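Local coordinates for beta-N-acetylglucosaminidase-like protein Glycoside hydrolase family 20 (Flavobacterium johnsoniae, PDB 6YHH) that probably removes terminal beta-linked N-acetylhexosamine units from chitin-derived oligosaccharides, as a chitobiase of glycoside hydrolase family 20, at residues Y208-E211 / E212-I216; I512-I516 / A517-N521. All coordinates share one frame; numbering follows the deposited sequence.

Overall arrangement
The two contacts illustrate how helix ends are finished, one at the N-terminus of one helix and the other at the C-terminus of another. Interaction 1 opens helix 210-222 of the catalytic barrel, where two side chains accept from backbone N-H groups; interaction 2 closes helix 507-517, which packs against helices 523-529 and 556-559, and there the backbone itself does most of the bonding. The centres of interactions 1 and 2 lie about 37 Å apart and they share no element. Each is partly buried: apolar residues face the interior, while polar ones meet the second subunit. At 208-216 that meeting pairs Thr-209 with Glu-211 of the second subunit, and the reverse; at 512-521 Arg-514 reaches Glu-499 of that subunit.

Interaction 1 (Y208-E211 / E212-I216); sequences YTQE and EIRNI
Thr-209 and Glu-212 bond each other reciprocally at the start of helix 210-222. Thr-209 OG1 accepts from Glu-212 N at 2.9 Å, and Glu-212 OE1 receives Thr-209 N, also at 2.9 Å, in a fairly straight bond (163°) that arrives from above the carboxylate plane. Glu-212 CG lies anti to its own carbonyl carbon (chi1 -74°), which folds the extended chain back over the threonine, with CG 3.2 Å from Thr-209 OG1. With Glu-212 replaced by an alanine, Thr-209 N is likely to lose this acceptor, leaving the capping box with one bond.

The inward side is close-packed: Ile-213 CG1 sits 3.8 Å from Tyr-208 CB and the isoleucine also lies on Trp-180, while the tyrosine hydroxyl bonds Gln-158 O. The other flank is looser. The side chains of Glu-211 and Asn-215 are joined through a water, 3.0 Å from Glu-211 OE1, which donates to that oxygen and accepts from Asn-215 ND2. Glu-211 OE1 also bonds Thr-209 of the second subunit. Exposed Arg-214 lays one guanidinium face over Gln-210 O; the side-chain NE2 of that glutamine donates to Glu-191 O and Glu-301 OE2.

Helix 210-222 joins parallel neighbouring strands 177-184 and 226-230 of the TIM barrel, and its N-terminus is closed by a classic capping box.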
ATOM      1  N   TYR A 208       8.411 -14.384   7.418  1.00  8.45           N
ATOM      2  CA  TYR A 208       8.878 -13.273   8.243  1.00  8.60           C
ATOM      3  C   TYR A 208      10.226 -13.627   8.864  1.00  8.90           C
ATOM      4  O   TYR A 208      10.403 -14.733   9.407  1.00 10.27           O
ATOM      5  CB  TYR A 208       7.975 -12.992   9.364  1.00  8.80           C
ATOM      6  CG  TYR A 208       6.521 -12.785   8.915  1.00  8.38           C
ATOM      7  CD1 TYR A 208       6.132 -11.607   8.314  1.00  8.37           C
ATOM      8  CD2 TYR A 208       5.565 -13.765   9.142  1.00  8.77           C
ATOM      9  CE1 TYR A 208       4.802 -11.456   7.882  1.00  8.05           C
ATOM     10  CE2 TYR A 208       4.239 -13.582   8.771  1.00  8.13           C
ATOM     11  CZ  TYR A 208       3.879 -12.406   8.186  1.00  7.86           C
ATOM     12  OH  TYR A 208       2.532 -12.261   7.810  1.00  7.75           O
ATOM     13  N   THR A 209      11.181 -12.710   8.741  1.00  8.85           N
ATOM     14  CA  THR A 209      12.450 -12.940   9.438  1.00  8.90           C
ATOM     15  C   THR A 209      12.252 -12.800  10.931  1.00  8.80           C
ATOM     16  O   THR A 209      11.323 -12.191  11.409  1.00  9.46           O
ATOM     17  CB  THR A 209      13.582 -12.006   8.975  1.00  8.45           C
ATOM     18  OG1 THR A 209      13.338 -10.663   9.463  1.00  8.77           O
ATOM     19  CG2 THR A 209      13.737 -11.991   7.520  1.00  9.63           C
ATOM     20  N   GLN A 210      13.210 -13.304  11.707  1.00  9.57           N
ATOM     21  CA  GLN A 210      13.170 -13.149  13.199  1.00 10.90           C
ATOM     22  C   GLN A 210      13.185 -11.672  13.593  1.00 10.59           C
ATOM     23  O   GLN A 210      12.490 -11.257  14.482  1.00 11.80           O
ATOM     24  CB  GLN A 210      14.294 -13.956  13.893  1.00 11.54           C
ATOM     25  CG  GLN A 210      14.182 -15.430  13.536  1.00 13.24           C
ATOM     26  CD  GLN A 210      15.029 -16.325  14.402  1.00 15.24           C
ATOM     27  OE1 GLN A 210      15.872 -15.848  15.164  1.00 16.31           O
ATOM     28  NE2 GLN A 210      14.753 -17.619  14.353  1.00 16.23           N
ATOM     29  N   GLU A 211      14.009 -10.864  12.877  1.00 10.57           N
ATOM     30  CA  GLU A 211      14.128  -9.478  13.195  1.00 10.75           C
ATOM     31  C   GLU A 211      12.769  -8.791  12.840  1.00 10.29           C
ATOM     32  O   GLU A 211      12.329  -7.941  13.611  1.00 10.25           O
ATOM     33  CB  GLU A 211      15.232  -8.795  12.429  1.00 12.34           C
ATOM     34  CG  GLU A 211      15.229  -7.276  12.596  1.00 13.23           C
ATOM     35  CD  GLU A 211      16.204  -6.607  11.579  1.00 15.22           C
ATOM     36  OE1 GLU A 211      15.693  -6.237  10.455  1.00 16.05           O
ATOM     37  OE2 GLU A 211      17.390  -6.526  11.984  1.00 16.67           O
ATOM     38  N   GLU A 212      12.160  -9.179  11.706  1.00  9.97           N
ATOM     39  CA  GLU A 212      10.852  -8.636  11.379  1.00  9.66           C
ATOM     40  C   GLU A 212       9.832  -8.961  12.443  1.00 10.16           C
ATOM     41  O   GLU A 212       9.064  -8.097  12.872  1.00 11.15           O
ATOM     42  CB  GLU A 212      10.401  -9.122   9.986  1.00 10.27           C
ATOM     43  CG  GLU A 212      11.134  -8.434   8.835  1.00  9.63           C
ATOM     44  CD  GLU A 212      10.944  -9.132   7.499  1.00  9.70           C
ATOM     45  OE1 GLU A 212      10.355 -10.244   7.490  1.00 10.24           O
ATOM     46  OE2 GLU A 212      11.398  -8.590   6.474  1.00 11.32           O
ATOM     47  N   ILE A 213       9.844 -10.187  12.921  1.00  9.91           N
ATOM     48  CA  ILE A 213       8.918 -10.575  13.977  1.00  9.43           C
ATOM     49  C   ILE A 213       9.166  -9.726  15.231  1.00 10.99           C
ATOM     50  O   ILE A 213       8.234  -9.216  15.836  1.00 12.24           O
ATOM     51  CB  ILE A 213       9.051 -12.075  14.253  1.00  9.40           C
ATOM     52  CG1 ILE A 213       8.525 -12.899  13.097  1.00  9.24           C
ATOM     53  CG2 ILE A 213       8.405 -12.477  15.563  1.00 10.13           C
ATOM     54  CD1 ILE A 213       8.834 -14.369  13.148  1.00 10.50           C
ATOM     55  N   ARG A 214      10.416  -9.616  15.685  1.00  9.58           N
ATOM     56  CA  ARG A 214      10.707  -8.792  16.844  1.00 10.53           C
ATOM     57  C   ARG A 214      10.264  -7.372  16.641  1.00 11.22           C
ATOM     58  O   ARG A 214       9.724  -6.736  17.583  1.00 11.48           O
ATOM     59  CB  ARG A 214      12.212  -8.835  17.205  1.00 11.81           C
ATOM     60  CG  ARG A 214      12.724 -10.172  17.658  1.00 13.97           C
ATOM     61  CD  ARG A 214      14.198  -9.995  18.116  1.00 17.54           C
ATOM     62  NE  ARG A 214      14.831 -11.316  18.249  1.00 20.60           N
ATOM     63  CZ  ARG A 214      15.652 -11.860  17.343  1.00 22.88           C
ATOM     64  NH1 ARG A 214      16.068 -11.192  16.236  1.00 25.27           N
ATOM     65  NH2 ARG A 214      16.092 -13.094  17.549  1.00 25.30           N
ATOM     66  N   ASN A 215      10.427  -6.835  15.445  1.00  9.78           N
ATOM     67  CA  ASN A 215      10.054  -5.451  15.223  1.00 11.09           C
ATOM     68  C   ASN A 215       8.533  -5.286  15.077  1.00 10.84           C
ATOM     69  O   ASN A 215       8.029  -4.226  15.467  1.00 11.53           O
ATOM     70  CB  ASN A 215      10.790  -4.873  14.021  1.00 13.13           C
ATOM     71  CG  ASN A 215      12.288  -4.641  14.333  1.00 15.67           C
ATOM     72  OD1 ASN A 215      12.643  -4.520  15.505  1.00 19.83           O
ATOM     73  ND2 ASN A 215      13.107  -4.461  13.327  1.00 15.14           N
ATOM     74  N   ILE A 216       7.835  -6.349  14.615  1.00  9.96           N
ATOM     75  CA  ILE A 216       6.354  -6.291  14.617  1.00  9.16           C
ATOM     76  C   ILE A 216       5.856  -6.390  16.036  1.00  9.79           C
ATOM     77  O   ILE A 216       4.871  -5.772  16.409  1.00 10.09           O
ATOM     78  CB  ILE A 216       5.814  -7.343  13.652  1.00  9.52           C
ATOM     79  CG1 ILE A 216       5.980  -6.830  12.209  1.00 10.14           C
ATOM     80  CG2 ILE A 216       4.360  -7.684  13.926  1.00  9.06           C
ATOM     81  CD1 ILE A 216       5.844  -7.889  11.117  1.00 10.16           C
TER
HETATM   82  O   HOH W   1      12.819  -5.365  10.512  1.00 15.07           O

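Interaction 2 (I512-I516 / A517-N521); sequences ILRNI and ANNQN
Arg-514 O accepts from Asn-519 N at 2.8 Å, the shortest hydrogen bond between 512-516 and 517-521, and it marks the Schellman motif that finishes helix 507-517. Its companion, from Asn-518 N to Asn-515 O, is longer at 3.3 Å and comes from above the carbonyl plane, 71° out of it. One residue earlier the i to i+4 pattern still holds, with Ala-517 N bonded to Leu-513 O. Asn-518 has a positive phi of 56°, and Asn-519 keeps the left-handed conformation, giving a type I' turn from Ala-517 to Gln-520 that is closed by Gln-520 N on Ala-517 O. Asparagine is one of the residues that tolerate this backbone region well.

Side chains tie the helix end to its surroundings: Asn-518 ND2 bonds Asn-609 O, Ile-516 packs on Phe-556, and Asn-515 OD1 accepts from Arg-497 of the second subunit. A bend at chi3 (-73°) swings the guanidinium end of Arg-514 away from the line of its aliphatic chain, and NE forms a salt bridge with Glu-499 of that subunit. The aliphatic part of the same arginine runs beside the turn, where Asn-519 OD1 approaches Arg-514 CD to 3.5 Å.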
ATOM      1  N   ILE A 512      -8.782  -2.900  -8.924  1.00  7.42           N
ATOM      2  CA  ILE A 512      -9.401  -4.105  -9.500  1.00  7.73           C
ATOM      3  C   ILE A 512     -10.386  -3.722 -10.601  1.00  7.34           C
ATOM      4  O   ILE A 512     -10.378  -4.320 -11.670  1.00  8.17           O
ATOM      5  CB  ILE A 512     -10.066  -4.962  -8.433  1.00  7.72           C
ATOM      6  CG1 ILE A 512      -8.940  -5.573  -7.549  1.00  8.41           C
ATOM      7  CG2 ILE A 512     -10.855  -6.096  -9.039  1.00  7.92           C
ATOM      8  CD1 ILE A 512      -9.467  -6.063  -6.213  1.00  8.91           C
ATOM      9  N   LEU A 513     -11.161  -2.672 -10.381  1.00  7.51           N
ATOM     10  CA  LEU A 513     -12.178  -2.274 -11.372  1.00  7.73           C
ATOM     11  C   LEU A 513     -11.480  -1.766 -12.653  1.00  9.14           C
ATOM     12  O   LEU A 513     -11.911  -2.054 -13.742  1.00  8.82           O
ATOM     13  CB  LEU A 513     -13.136  -1.263 -10.826  1.00  8.18           C
ATOM     14  CG  LEU A 513     -13.989  -1.883  -9.768  1.00  9.58           C
ATOM     15  CD1 LEU A 513     -14.875  -0.753  -9.256  1.00 10.82           C
ATOM     16  CD2 LEU A 513     -14.845  -3.072 -10.123  1.00 10.68           C
ATOM     17  N   ARG A 514     -10.367  -1.042 -12.493  1.00  8.99           N
ATOM     18  CA  ARG A 514      -9.576  -0.620 -13.699  1.00  8.87           C
ATOM     19  C   ARG A 514      -9.028  -1.811 -14.448  1.00  8.49           C
ATOM     20  O   ARG A 514      -9.104  -1.860 -15.706  1.00  8.36           O
ATOM     21  CB  ARG A 514      -8.490   0.379 -13.337  1.00  8.91           C
ATOM     22  CG  ARG A 514      -9.039   1.805 -13.149  1.00  9.29           C
ATOM     23  CD  ARG A 514      -7.871   2.780 -12.895  1.00  9.79           C
ATOM     24  NE  ARG A 514      -7.263   2.671 -11.555  1.00  8.91           N
ATOM     25  CZ  ARG A 514      -7.708   3.230 -10.432  1.00  9.41           C
ATOM     26  NH1 ARG A 514      -8.840   3.900 -10.405  1.00 10.61           N
ATOM     27  NH2 ARG A 514      -7.057   3.032  -9.301  1.00  9.76           N
ATOM     28  N   ASN A 515      -8.556  -2.816 -13.733  1.00  7.98           N
ATOM     29  CA  ASN A 515      -8.095  -4.038 -14.386  1.00  8.01           C
ATOM     30  C   ASN A 515      -9.261  -4.677 -15.185  1.00  7.90           C
ATOM     31  O   ASN A 515      -9.101  -5.061 -16.338  1.00  8.16           O
ATOM     32  CB  ASN A 515      -7.569  -5.012 -13.328  1.00  8.20           C
ATOM     33  CG  ASN A 515      -7.112  -6.295 -13.977  1.00  8.86           C
ATOM     34  OD1 ASN A 515      -6.236  -6.264 -14.843  1.00 10.07           O
ATOM     35  ND2 ASN A 515      -7.706  -7.435 -13.554  1.00  7.73           N
ATOM     36  N   ILE A 516     -10.400  -4.821 -14.546  1.00  7.89           N
ATOM     37  CA  ILE A 516     -11.534  -5.438 -15.169  1.00  8.96           C
ATOM     38  C   ILE A 516     -12.013  -4.653 -16.434  1.00  8.51           C
ATOM     39  O   ILE A 516     -12.319  -5.286 -17.461  1.00  8.39           O
ATOM     40  CB  ILE A 516     -12.693  -5.579 -14.168  1.00 10.09           C
ATOM     41  CG1 ILE A 516     -12.307  -6.602 -13.140  1.00 10.60           C
ATOM     42  CG2 ILE A 516     -14.016  -5.896 -14.810  1.00 11.83           C
ATOM     43  CD1 ILE A 516     -13.318  -6.535 -11.965  1.00 11.44           C
ATOM     44  N   ALA A 517     -12.017  -3.322 -16.293  1.00  8.40           N
ATOM     45  CA  ALA A 517     -12.494  -2.435 -17.348  1.00  8.54           C
ATOM     46  C   ALA A 517     -11.426  -2.135 -18.385  1.00  8.13           C
ATOM     47  O   ALA A 517     -11.687  -1.346 -19.253  1.00  8.73           O
ATOM     48  CB  ALA A 517     -13.014  -1.140 -16.727  1.00  9.47           C
ATOM     49  N   ASN A 518     -10.212  -2.680 -18.294  1.00  8.46           N
ATOM     50  CA  ASN A 518      -9.173  -2.314 -19.215  1.00  9.38           C
ATOM     51  C   ASN A 518      -8.941  -0.814 -19.199  1.00  9.26           C
ATOM     52  O   ASN A 518      -8.684  -0.182 -20.242  1.00 10.65           O
ATOM     53  CB  ASN A 518      -9.461  -2.785 -20.646  1.00  9.68           C
ATOM     54  CG  ASN A 518      -8.241  -2.822 -21.513  1.00 12.43           C
ATOM     55  OD1 ASN A 518      -7.086  -2.783 -21.050  1.00 14.18           O
ATOM     56  ND2 ASN A 518      -8.475  -2.874 -22.819  1.00 12.82           N
ATOM     57  N   ASN A 519      -9.007  -0.225 -18.012  1.00  8.57           N
ATOM     58  CA  ASN A 519      -8.692   1.209 -17.754  1.00  9.71           C
ATOM     59  C   ASN A 519      -9.600   2.151 -18.469  1.00 10.98           C
ATOM     60  O   ASN A 519      -9.243   3.312 -18.671  1.00 11.59           O
ATOM     61  CB  ASN A 519      -7.224   1.547 -18.077  1.00  9.78           C
ATOM     62  CG  ASN A 519      -6.729   2.806 -17.411  1.00 10.67           C
ATOM     63  OD1 ASN A 519      -7.130   3.170 -16.309  1.00 13.65           O
ATOM     64  ND2 ASN A 519      -5.855   3.511 -18.110  1.00 10.94           N
ATOM     65  N   GLN A 520     -10.784   1.678 -18.838  1.00  9.29           N
ATOM     66  CA  GLN A 520     -11.862   2.547 -19.271  1.00 10.01           C
ATOM     67  C   GLN A 520     -12.549   3.138 -18.053  1.00 10.37           C
ATOM     68  O   GLN A 520     -12.123   2.909 -16.894  1.00 11.19           O
ATOM     69  CB  GLN A 520     -12.849   1.733 -20.133  1.00  9.78           C
ATOM     70  CG  GLN A 520     -12.232   1.087 -21.386  1.00  9.72           C
ATOM     71  CD  GLN A 520     -13.214   0.136 -22.060  1.00 12.21           C
ATOM     72  OE1 GLN A 520     -13.360  -1.044 -21.700  1.00 11.54           O
ATOM     73  NE2 GLN A 520     -13.986   0.691 -22.961  1.00 10.93           N
ATOM     74  N   ASN A 521     -13.568   3.993 -18.268  1.00  9.86           N
ATOM     75  CA  ASN A 521     -14.302   4.594 -17.210  1.00 11.99           C
ATOM     76  C   ASN A 521     -14.928   3.521 -16.323  1.00 11.52           C
ATOM     77  O   ASN A 521     -15.669   2.707 -16.873  1.00 11.08           O
ATOM     78  CB  ASN A 521     -15.400   5.453 -17.834  1.00 15.02           C
ATOM     79  CG  ASN A 521     -16.145   6.281 -16.839  1.00 20.68           C
ATOM     80  OD1 ASN A 521     -16.224   6.008 -15.646  1.00 17.75           O
ATOM     81  ND2 ASN A 521     -16.766   7.322 -17.364  1.00 30.81           N
TER